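Local atomic coordinates of fructose-1,6-bisphosphatase/inositol-1-monophosphatase (Thermotoga maritima, PDB entry 2P3N), a protein that hydrolyses phosphate monoesters such as inositol monophosphates and fructose 1,6-bisphosphate, with Mg(2+) as cofactor, working as a homotetramer. Residues A[152-156]-A[193-197]; A[163-167]-A[242-246]; A[93-97]-A[174-179]; A[96-100]-A[202-206]. All coordinates share one frame. Residue numbers count along the deposited sequence, not the author numbering.

Contact 1. Residues A[152-156]-A[193-197]; sequences SYVDF and VTWRI
Residues 152-156 form the loop after strand 147-150 and run into helix 156-167. Residues 193-197 come from strand 191-195 and the loop after it. The CA atoms come closest at Y153 and W195, 7.3 Å apart. R196 has left-handed backbone angles (57/60), so the chain turns sharply after W195.

Aromatic contacts dominate. Y153 (chi1 m) points toward the strand, and W195 CB sits over one face of its ring, a CH-pi contact with CB 4.1 Å from the ring centroid. The CA-to-CB bond of W195 (chi1 t) also points toward the loop. F156 (chi1 t) places CD2 over one face of the indole. The F156 ring and the six-membered ring of W195 have centroids 4.9 Å apart and planes at 46°, an oblique pair.

Among aliphatic contacts, V154 CG1 lies 3.4 Å from W195 CZ3, and F156 CE1 lies 4.3 Å from V193 CG2.

Two polar groups meet carbon atoms. Y153 OH comes within 2.9 Å of T194 CA, a tight approach. R196 NH2 is 3.4 Å from V154 CG1.

By similarity R196 binds substrate. The contact is an aromatic cluster beside the probable substrate site, on a central strand of the five-stranded sheet of the inositol monophosphatase fold.

Contact 2. Residues A[163-167]-A[242-246]; sequences RMEKR and VVKVV
Two helical segments pack here, 163-167 from helix 156-167 and 242-246 from helix 239-253. Their local axes approach to 10.9 Å. Their directions differ by 144°, so they run roughly antiparallel. The CA atoms come closest at R163 and V245, 6.6 Å apart.

R163 points its CA-to-CB bond at the partner, and its CB meets V245 CG1 at 3.3 Å. The rest of the side chain leads away, with chi2 m and chi3 p, and its NH2 makes a weak, long ion pair with E252. M164 starts sideways, but chi2 p brings the methyl group across the gap. M164 CE lies 3.6 Å from V245 CB and 4.0 Å from V242 CG2. E165 and K166 are on the far side, where K166 NZ and E165 OE2 form a salt bridge of 3.5 Å. R167 points toward the partner helix. Its NH2 is 3.3 Å from V245 CG2 and 4.1 Å from K244 CE; the K244 amine pairs with E248.

V245 meets R163, M164 and R167. No hydrogen bond crosses the interface. V242 rests on F191 and V193 of the five-stranded sheet. This is antiparallel helix packing in an outer layer of the alpha-beta-alpha-beta-alpha sandwich of the inositol monophosphatase superfamily.

Contact 3. Residues A[93-97]-A[174-179]; sequences NFSIS and LGSAAL
N93 has the largest buried area here, followed by S95 and L179. Segment 93-97 leads from a loop into strand 95-102. Segment 174-179 is a loop that enters helix 177-185. The closest CA pairs include F94-S176 at 5.4 Å and S97-A178 at 6.7 Å.

N93 (chi1 m) points toward the loop. Its ND2 is 3.5 Å from L174 CB and 4.1 Å from L179 CD2, and its carbonyl O is 3.5 Å from S176 CB. G175 has backbone angles of 128/-14. A CB there would jam against the carbonyl of L174.

S95 (chi1 p) also points across. Its OG shares a 2.9 Å hydrogen bond with S176 OG, whose chi1 is t. S176 holds the N-cap position, right before helix 177-185.

L179 (chi1 t, chi2 p) packs its CB 4.0 Å from S95 OG. A178 CB is 3.9 Å from S97 OG.

D82 ties the two sides together. Its backbone bonds that of S95, its carbonyl bonds S176 OG, and its carboxylate accepts a hydrogen bond from A178 N. By similarity D82 binds Mg(2+) and substrate. A hydroxyl pair and a helix-start NH thus meet an acidic residue of the probable active site, while small S95, S97 and A178 keep strand and helix close.

Contact 4. Residues A[96-100]-A[202-206]; sequences ISLAY and IAAGL
This is buried strand-helix packing in the core of the alpha-beta-alpha-beta-alpha sandwich of the inositol monophosphatase superfamily. Strand 95-102 of the seven-stranded sheet meets helix 199-211. This helix lies between the two large sheets, with I202 and L206 touching strand 230-234 of the other. The local axes approach to 6.8 Å and cross at 71°. The CA atoms of A99 and A204 are only 4.7 Å apart.

Small residues explain the close approach. S97 and A99, on either side of L98 in sequence, point toward the helix. L98 points away, and its side chain touches W76 and I78. A203 and A204 face the strand. A99 CB lies 3.4 Å from A203 CB and 4.2 Å from A204 CB. S97 OG, with chi1 t, sits 3.1 Å from A204 CB.

The helix is kinked here, where the N atoms of A204 and G205 have no bond to the turn before. A water bridges the two segments. It donates a hydrogen bond to S97 OG at 3.2 Å and accepts one from G205 N at 2.7 Å.

In the fold
Contacts 3 and 4 are core contacts, each centred about 6 Å from the chain centre. They share I96 and S97 of strand 95-102, which receives the start of helix 177-185 and then helix 199-211. Contact 4 relies on small side chains and a bridging water. Contact 3 mixes small ones with N93 and two leucines, and adds a direct hydroxyl pair. Contacts 1 and 2 lie further out and are partly buried. They use larger side chains, aromatic in contact 1, aliphatic with basic residues in contact 2. V193 meets V242, and F156 meets V246, joining these two. I197 packs on I202, linking contact 1 to contact 4. Contacts 1, 2 and 3 touch the second subunit; contact 4 touches no other chain.

Contact 1. Residues A[152-156]-A[193-197]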
loop_
_atom_site.group_PDB
_atom_site.type_symbol
_atom_site.label_atom_id
_atom_site.label_comp_id
_atom_site.label_asym_id
_atom_site.label_seq_id
_atom_site.Cartn_x
_atom_site.Cartn_y
_atom_site.Cartn_z
ATOM N N SER A 152 -11.236 -18.413 17.244
ATOM C CA SER A 152 -10.735 -19.636 17.861
ATOM C C SER A 152 -11.164 -19.788 19.317
ATOM O O SER A 152 -10.573 -19.191 20.216
ATOM C CB SER A 152 -9.217 -19.679 17.773
ATOM O OG SER A 152 -8.802 -19.587 16.425
ATOM N N TYR A 153 -12.189 -20.600 19.546
ATOM C CA TYR A 153 -12.693 -20.815 20.893
ATOM C C TYR A 153 -12.490 -22.242 21.351
ATOM O O TYR A 153 -12.003 -23.088 20.606
ATOM C CB TYR A 153 -14.180 -20.476 20.962
ATOM C CG TYR A 153 -14.505 -19.134 20.366
ATOM C CD1 TYR A 153 -13.868 -17.980 20.818
ATOM C CD2 TYR A 153 -15.431 -19.015 19.329
ATOM C CE1 TYR A 153 -14.142 -16.739 20.252
ATOM C CE2 TYR A 153 -15.713 -17.778 18.756
ATOM C CZ TYR A 153 -15.064 -16.646 19.222
ATOM O OH TYR A 153 -15.330 -15.419 18.665
ATOM N N VAL A 154 -12.885 -22.487 22.594
ATOM C CA VAL A 154 -12.781 -23.791 23.230
ATOM C C VAL A 154 -13.130 -24.935 22.274
ATOM O O VAL A 154 -12.340 -25.289 21.403
ATOM C CB VAL A 154 -13.698 -23.829 24.492
ATOM C CG1 VAL A 154 -15.148 -23.536 24.103
ATOM C CG2 VAL A 154 -13.571 -25.164 25.204
ATOM N N ASP A 155 -14.314 -25.507 22.442
ATOM C CA ASP A 155 -14.767 -26.607 21.610
ATOM C C ASP A 155 -15.752 -26.078 20.585
ATOM O O ASP A 155 -16.122 -26.776 19.642
ATOM C CB ASP A 155 -15.458 -27.661 22.474
ATOM C CG ASP A 155 -14.498 -28.379 23.406
ATOM O OD1 ASP A 155 -13.810 -27.707 24.200
ATOM O OD2 ASP A 155 -14.437 -29.626 23.347
ATOM N N PHE A 156 -16.174 -24.836 20.792
ATOM C CA PHE A 156 -17.133 -24.167 19.921
ATOM C C PHE A 156 -16.722 -24.148 18.451
ATOM O O PHE A 156 -17.434 -24.656 17.579
ATOM C CB PHE A 156 -17.332 -22.734 20.406
ATOM C CG PHE A 156 -18.344 -21.967 19.622
ATOM C CD1 PHE A 156 -18.025 -21.438 18.376
ATOM C CD2 PHE A 156 -19.630 -21.791 20.121
ATOM C CE1 PHE A 156 -18.972 -20.746 17.635
ATOM C CE2 PHE A 156 -20.592 -21.100 19.390
ATOM C CZ PHE A 156 -20.262 -20.574 18.142
ATOM N N VAL A 193 -19.672 -14.820 14.191
ATOM C CA VAL A 193 -20.154 -15.218 15.511
ATOM C C VAL A 193 -19.025 -15.365 16.533
ATOM O O VAL A 193 -18.021 -16.034 16.266
ATOM C CB VAL A 193 -20.927 -16.548 15.416
ATOM C CG1 VAL A 193 -22.150 -16.370 14.527
ATOM C CG2 VAL A 193 -20.032 -17.627 14.838
ATOM N N THR A 194 -19.191 -14.730 17.696
ATOM C CA THR A 194 -18.191 -14.782 18.766
ATOM C C THR A 194 -18.761 -15.360 20.053
ATOM O O THR A 194 -19.977 -15.466 20.221
ATOM C CB THR A 194 -17.608 -13.391 19.115
ATOM O OG1 THR A 194 -18.648 -12.544 19.618
ATOM C CG2 THR A 194 -16.983 -12.748 17.905
ATOM N N TRP A 195 -17.863 -15.691 20.974
ATOM C CA TRP A 195 -18.241 -16.304 22.237
ATOM C C TRP A 195 -17.313 -15.867 23.363
ATOM O O TRP A 195 -16.096 -15.988 23.258
ATOM C CB TRP A 195 -18.166 -17.819 22.071
ATOM C CG TRP A 195 -19.059 -18.588 22.959
ATOM C CD1 TRP A 195 -20.215 -18.152 23.538
ATOM C CD2 TRP A 195 -18.947 -19.981 23.279
ATOM N NE1 TRP A 195 -20.838 -19.190 24.194
ATOM C CE2 TRP A 195 -20.082 -20.324 24.051
ATOM C CE3 TRP A 195 -18.001 -20.973 22.986
ATOM C CZ2 TRP A 195 -20.300 -21.625 24.532
ATOM C CZ3 TRP A 195 -18.217 -22.272 23.466
ATOM C CH2 TRP A 195 -19.360 -22.581 24.229
ATOM N N ARG A 196 -17.899 -15.372 24.446
ATOM C CA ARG A 196 -17.128 -14.928 25.601
ATOM C C ARG A 196 -16.120 -13.860 25.218
ATOM O O ARG A 196 -14.920 -14.045 25.399
ATOM C CB ARG A 196 -16.378 -16.102 26.237
ATOM C CG ARG A 196 -17.205 -17.362 26.418
ATOM C CD ARG A 196 -16.522 -18.309 27.387
ATOM N NE ARG A 196 -16.990 -19.682 27.242
ATOM C CZ ARG A 196 -16.769 -20.435 26.168
ATOM N NH1 ARG A 196 -16.088 -19.950 25.137
ATOM N NH2 ARG A 196 -17.215 -21.681 26.134
ATOM N N ILE A 197 -16.611 -12.743 24.692
ATOM C CA ILE A 197 -15.750 -11.639 24.284
ATOM C C ILE A 197 -16.073 -10.388 25.110
ATOM O O ILE A 197 -17.179 -10.249 25.626
ATOM C CB ILE A 197 -15.944 -11.320 22.782
ATOM C CG1 ILE A 197 -17.297 -10.636 22.550
ATOM C CG2 ILE A 197 -15.874 -12.601 21.968
ATOM C CD1 ILE A 197 -18.482 -11.460 22.945
#

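Contact 2. Residues A[163-167]-A[242-246]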
loop_
_atom_site.group_PDB
_atom_site.type_symbol
_atom_site.label_atom_id
_atom_site.label_comp_id
_atom_site.label_asym_id
_atom_site.label_seq_id
_atom_site.Cartn_x
_atom_site.Cartn_y
_atom_site.Cartn_z
ATOM N N ARG A 163 -21.007 -28.250 11.923
ATOM C CA ARG A 163 -22.397 -27.924 11.645
ATOM C C ARG A 163 -22.523 -27.104 10.370
ATOM O O ARG A 163 -23.262 -27.463 9.452
ATOM C CB ARG A 163 -22.988 -27.100 12.788
ATOM C CG ARG A 163 -22.441 -27.405 14.166
ATOM C CD ARG A 163 -23.087 -28.619 14.794
ATOM N NE ARG A 163 -22.444 -29.856 14.366
ATOM C CZ ARG A 163 -22.714 -31.051 14.880
ATOM N NH1 ARG A 163 -22.075 -32.123 14.429
ATOM N NH2 ARG A 163 -23.622 -31.174 15.844
ATOM N N MET A 164 -21.784 -26.001 10.330
ATOM C CA MET A 164 -21.818 -25.056 9.219
ATOM C C MET A 164 -21.187 -25.501 7.900
ATOM O O MET A 164 -21.712 -25.207 6.828
ATOM C CB MET A 164 -21.180 -23.737 9.671
ATOM C CG MET A 164 -21.919 -22.518 9.176
ATOM S SD MET A 164 -23.675 -22.624 9.558
ATOM C CE MET A 164 -23.871 -21.351 10.788
ATOM N N GLU A 165 -20.060 -26.197 7.986
ATOM C CA GLU A 165 -19.338 -26.669 6.808
ATOM C C GLU A 165 -20.211 -27.271 5.710
ATOM O O GLU A 165 -19.828 -27.268 4.546
ATOM C CB GLU A 165 -18.283 -27.700 7.225
ATOM C CG GLU A 165 -18.855 -28.879 8.003
ATOM C CD GLU A 165 -17.804 -29.897 8.403
ATOM O OE1 GLU A 165 -16.765 -29.500 8.977
ATOM O OE2 GLU A 165 -18.022 -31.100 8.151
ATOM N N LYS A 166 -21.384 -27.777 6.070
ATOM C CA LYS A 166 -22.259 -28.398 5.085
ATOM C C LYS A 166 -23.124 -27.403 4.299
ATOM O O LYS A 166 -23.065 -27.357 3.067
ATOM C CB LYS A 166 -23.148 -29.438 5.774
ATOM C CG LYS A 166 -23.594 -30.587 4.872
ATOM C CD LYS A 166 -22.436 -31.499 4.474
ATOM C CE LYS A 166 -21.878 -32.275 5.664
ATOM N NZ LYS A 166 -21.247 -31.402 6.702
ATOM N N ARG A 167 -23.920 -26.607 5.006
ATOM C CA ARG A 167 -24.794 -25.629 4.357
ATOM C C ARG A 167 -24.111 -24.312 3.981
ATOM O O ARG A 167 -24.787 -23.331 3.662
ATOM C CB ARG A 167 -25.979 -25.297 5.266
ATOM C CG ARG A 167 -27.025 -26.384 5.415
ATOM C CD ARG A 167 -28.268 -25.807 6.081
ATOM N NE ARG A 167 -28.354 -26.093 7.511
ATOM C CZ ARG A 167 -27.361 -25.952 8.388
ATOM N NH1 ARG A 167 -26.165 -25.525 7.999
ATOM N NH2 ARG A 167 -27.572 -26.235 9.670
ATOM N N VAL A 242 -28.434 -18.925 10.984
ATOM C CA VAL A 242 -27.255 -19.010 11.851
ATOM C C VAL A 242 -27.636 -19.138 13.339
ATOM O O VAL A 242 -27.074 -19.970 14.058
ATOM C CB VAL A 242 -26.323 -17.769 11.643
ATOM C CG1 VAL A 242 -25.215 -17.746 12.687
ATOM C CG2 VAL A 242 -25.707 -17.813 10.250
ATOM N N VAL A 243 -28.590 -18.327 13.794
ATOM C CA VAL A 243 -29.021 -18.383 15.187
ATOM C C VAL A 243 -29.241 -19.838 15.585
ATOM O O VAL A 243 -28.850 -20.260 16.670
ATOM C CB VAL A 243 -30.345 -17.609 15.421
ATOM C CG1 VAL A 243 -30.697 -17.635 16.895
ATOM C CG2 VAL A 243 -30.214 -16.169 14.946
ATOM N N LYS A 244 -29.851 -20.608 14.691
ATOM C CA LYS A 244 -30.123 -22.015 14.967
ATOM C C LYS A 244 -28.857 -22.843 15.118
ATOM O O LYS A 244 -28.614 -23.431 16.166
ATOM C CB LYS A 244 -30.972 -22.636 13.853
ATOM C CG LYS A 244 -31.559 -24.005 14.222
ATOM C CD LYS A 244 -31.538 -24.998 13.057
ATOM C CE LYS A 244 -30.139 -25.584 12.831
ATOM N NZ LYS A 244 -29.658 -26.365 14.010
ATOM N N VAL A 245 -28.057 -22.894 14.060
ATOM C CA VAL A 245 -26.826 -23.678 14.071
ATOM C C VAL A 245 -25.937 -23.394 15.271
ATOM O O VAL A 245 -25.269 -24.292 15.782
ATOM C CB VAL A 245 -25.994 -23.437 12.795
ATOM C CG1 VAL A 245 -24.782 -24.360 12.782
ATOM C CG2 VAL A 245 -26.859 -23.659 11.563
ATOM N N VAL A 246 -25.927 -22.142 15.714
ATOM C CA VAL A 246 -25.109 -21.750 16.853
ATOM C C VAL A 246 -25.604 -22.403 18.145
ATOM O O VAL A 246 -24.811 -22.960 18.910
ATOM C CB VAL A 246 -25.106 -20.227 17.013
ATOM C CG1 VAL A 246 -24.291 -19.832 18.229
ATOM C CG2 VAL A 246 -24.528 -19.593 15.767
#

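Contact 3. Residues A[93-97]-A[174-179]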
loop_
_atom_site.group_PDB
_atom_site.type_symbol
_atom_site.label_atom_id
_atom_site.label_comp_id
_atom_site.label_asym_id
_atom_site.label_seq_id
_atom_site.Cartn_x
_atom_site.Cartn_y
_atom_site.Cartn_z
ATOM N N ASN A 93 -3.640 -9.913 9.824
ATOM C CA ASN A 93 -4.979 -9.740 10.397
ATOM C C ASN A 93 -5.054 -9.306 11.854
ATOM O O ASN A 93 -5.447 -10.070 12.736
ATOM C CB ASN A 93 -5.835 -11.000 10.196
ATOM C CG ASN A 93 -6.214 -11.214 8.744
ATOM O OD1 ASN A 93 -5.405 -11.674 7.940
ATOM N ND2 ASN A 93 -7.440 -10.865 8.399
ATOM N N PHE A 94 -4.669 -8.063 12.096
ATOM C CA PHE A 94 -4.750 -7.492 13.427
ATOM C C PHE A 94 -5.207 -6.054 13.215
ATOM O O PHE A 94 -5.031 -5.500 12.126
ATOM C CB PHE A 94 -3.397 -7.573 14.148
ATOM C CG PHE A 94 -2.328 -6.720 13.550
ATOM C CD1 PHE A 94 -2.138 -5.413 13.990
ATOM C CD2 PHE A 94 -1.497 -7.222 12.560
ATOM C CE1 PHE A 94 -1.132 -4.618 13.454
ATOM C CE2 PHE A 94 -0.478 -6.427 12.012
ATOM C CZ PHE A 94 -0.300 -5.123 12.464
ATOM N N SER A 95 -5.819 -5.460 14.235
ATOM C CA SER A 95 -6.315 -4.101 14.121
ATOM C C SER A 95 -6.372 -3.371 15.453
ATOM O O SER A 95 -6.103 -3.947 16.512
ATOM C CB SER A 95 -7.711 -4.127 13.504
ATOM O OG SER A 95 -8.559 -5.022 14.201
ATOM N N ILE A 96 -6.703 -2.085 15.376
ATOM C CA ILE A 96 -6.850 -1.234 16.548
ATOM C C ILE A 96 -8.313 -0.842 16.542
ATOM O O ILE A 96 -8.849 -0.454 15.514
ATOM C CB ILE A 96 -6.030 0.062 16.455
ATOM C CG1 ILE A 96 -4.573 -0.238 16.095
ATOM C CG2 ILE A 96 -6.068 0.778 17.788
ATOM C CD1 ILE A 96 -3.711 1.040 16.022
ATOM N N SER A 97 -8.968 -0.934 17.684
ATOM C CA SER A 97 -10.374 -0.593 17.711
ATOM C C SER A 97 -10.695 0.506 18.720
ATOM O O SER A 97 -10.155 0.534 19.831
ATOM C CB SER A 97 -11.194 -1.848 17.999
ATOM O OG SER A 97 -12.543 -1.667 17.619
ATOM N N LEU A 174 -9.867 -15.747 10.607
ATOM C CA LEU A 174 -8.775 -14.834 10.280
ATOM C C LEU A 174 -7.902 -14.406 11.435
ATOM O O LEU A 174 -6.688 -14.309 11.278
ATOM C CB LEU A 174 -9.333 -13.586 9.604
ATOM C CG LEU A 174 -10.406 -13.794 8.536
ATOM C CD1 LEU A 174 -11.708 -14.246 9.199
ATOM C CD2 LEU A 174 -10.630 -12.487 7.791
ATOM N N GLY A 175 -8.511 -14.108 12.579
ATOM C CA GLY A 175 -7.715 -13.723 13.731
ATOM C C GLY A 175 -8.068 -12.435 14.437
ATOM O O GLY A 175 -7.602 -12.208 15.555
ATOM N N SER A 176 -8.887 -11.597 13.810
ATOM C CA SER A 176 -9.261 -10.330 14.422
ATOM C C SER A 176 -10.766 -10.174 14.577
ATOM O O SER A 176 -11.498 -10.061 13.597
ATOM C CB SER A 176 -8.699 -9.161 13.601
ATOM O OG SER A 176 -8.833 -7.929 14.298
ATOM N N ALA A 177 -11.215 -10.167 15.824
ATOM C CA ALA A 177 -12.628 -10.015 16.138
ATOM C C ALA A 177 -13.199 -8.740 15.509
ATOM O O ALA A 177 -14.115 -8.785 14.682
ATOM C CB ALA A 177 -12.807 -9.972 17.648
ATOM N N ALA A 178 -12.650 -7.601 15.916
ATOM C CA ALA A 178 -13.098 -6.315 15.403
ATOM C C ALA A 178 -13.096 -6.292 13.868
ATOM O O ALA A 178 -14.076 -5.892 13.242
ATOM C CB ALA A 178 -12.207 -5.203 15.955
ATOM N N LEU A 179 -11.997 -6.730 13.267
ATOM C CA LEU A 179 -11.886 -6.740 11.817
ATOM C C LEU A 179 -12.872 -7.701 11.152
ATOM O O LEU A 179 -13.332 -7.442 10.044
ATOM C CB LEU A 179 -10.456 -7.087 11.406
ATOM C CG LEU A 179 -10.092 -6.889 9.932
ATOM C CD1 LEU A 179 -10.405 -5.460 9.484
ATOM C CD2 LEU A 179 -8.616 -7.195 9.752
#

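Contact 4. Residues A[96-100]-A[202-206]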
loop_
_atom_site.group_PDB
_atom_site.type_symbol
_atom_site.label_atom_id
_atom_site.label_comp_id
_atom_site.label_asym_id
_atom_site.label_seq_id
_atom_site.Cartn_x
_atom_site.Cartn_y
_atom_site.Cartn_z
ATOM N N ILE A 96 -6.703 -2.085 15.376
ATOM C CA ILE A 96 -6.850 -1.234 16.548
ATOM C C ILE A 96 -8.313 -0.842 16.542
ATOM O O ILE A 96 -8.849 -0.454 15.514
ATOM C CB ILE A 96 -6.030 0.062 16.455
ATOM C CG1 ILE A 96 -4.573 -0.238 16.095
ATOM C CG2 ILE A 96 -6.068 0.778 17.788
ATOM C CD1 ILE A 96 -3.711 1.040 16.022
ATOM N N SER A 97 -8.968 -0.934 17.684
ATOM C CA SER A 97 -10.374 -0.593 17.711
ATOM C C SER A 97 -10.695 0.506 18.720
ATOM O O SER A 97 -10.155 0.534 19.831
ATOM C CB SER A 97 -11.194 -1.848 17.999
ATOM O OG SER A 97 -12.543 -1.667 17.619
ATOM N N LEU A 98 -11.568 1.424 18.300
ATOM C CA LEU A 98 -12.000 2.544 19.131
ATOM C C LEU A 98 -13.487 2.823 18.957
ATOM O O LEU A 98 -13.921 3.253 17.889
ATOM C CB LEU A 98 -11.227 3.825 18.780
ATOM C CG LEU A 98 -11.537 5.012 19.702
ATOM C CD1 LEU A 98 -11.113 4.660 21.135
ATOM C CD2 LEU A 98 -10.796 6.255 19.243
ATOM N N ALA A 99 -14.266 2.574 20.005
ATOM C CA ALA A 99 -15.699 2.843 19.965
ATOM C C ALA A 99 -16.004 3.916 20.997
ATOM O O ALA A 99 -15.380 3.948 22.056
ATOM C CB ALA A 99 -16.497 1.579 20.286
ATOM N N TYR A 100 -16.935 4.810 20.678
ATOM C CA TYR A 100 -17.335 5.836 21.637
ATOM C C TYR A 100 -18.782 5.587 22.046
ATOM O O TYR A 100 -19.719 5.887 21.309
ATOM C CB TYR A 100 -17.219 7.255 21.084
ATOM C CG TYR A 100 -17.766 8.259 22.079
ATOM C CD1 TYR A 100 -17.126 8.475 23.306
ATOM C CD2 TYR A 100 -18.971 8.922 21.837
ATOM C CE1 TYR A 100 -17.680 9.317 24.265
ATOM C CE2 TYR A 100 -19.531 9.765 22.787
ATOM C CZ TYR A 100 -18.886 9.957 23.998
ATOM O OH TYR A 100 -19.460 10.778 24.938
ATOM N N ILE A 202 -15.968 -5.970 20.395
ATOM C CA ILE A 202 -17.146 -5.787 19.551
ATOM C C ILE A 202 -17.877 -4.441 19.523
ATOM O O ILE A 202 -18.787 -4.264 18.718
ATOM C CB ILE A 202 -18.196 -6.894 19.852
ATOM C CG1 ILE A 202 -18.441 -7.010 21.361
ATOM C CG2 ILE A 202 -17.710 -8.223 19.324
ATOM C CD1 ILE A 202 -19.220 -5.851 21.963
ATOM N N ALA A 203 -17.491 -3.494 20.372
ATOM C CA ALA A 203 -18.169 -2.196 20.410
ATOM C C ALA A 203 -18.114 -1.424 19.092
ATOM O O ALA A 203 -19.084 -0.763 18.709
ATOM C CB ALA A 203 -17.595 -1.333 21.539
ATOM N N ALA A 204 -16.978 -1.498 18.405
ATOM C CA ALA A 204 -16.823 -0.783 17.151
ATOM C C ALA A 204 -17.447 -1.569 16.023
ATOM O O ALA A 204 -18.131 -1.007 15.177
ATOM C CB ALA A 204 -15.357 -0.532 16.869
ATOM N N GLY A 205 -17.217 -2.876 16.017
ATOM C CA GLY A 205 -17.769 -3.713 14.966
ATOM C C GLY A 205 -19.282 -3.792 15.008
ATOM O O GLY A 205 -19.925 -4.213 14.047
ATOM N N LEU A 206 -19.857 -3.373 16.126
ATOM C CA LEU A 206 -21.296 -3.413 16.287
ATOM C C LEU A 206 -22.017 -2.301 15.524
ATOM O O LEU A 206 -22.957 -2.574 14.777
ATOM C CB LEU A 206 -21.653 -3.349 17.767
ATOM C CG LEU A 206 -23.142 -3.494 18.058
ATOM C CD1 LEU A 206 -23.349 -4.453 19.213
ATOM C CD2 LEU A 206 -23.733 -2.130 18.355
HETATM O O HOH W 1 -14.975 -3.692 17.372
#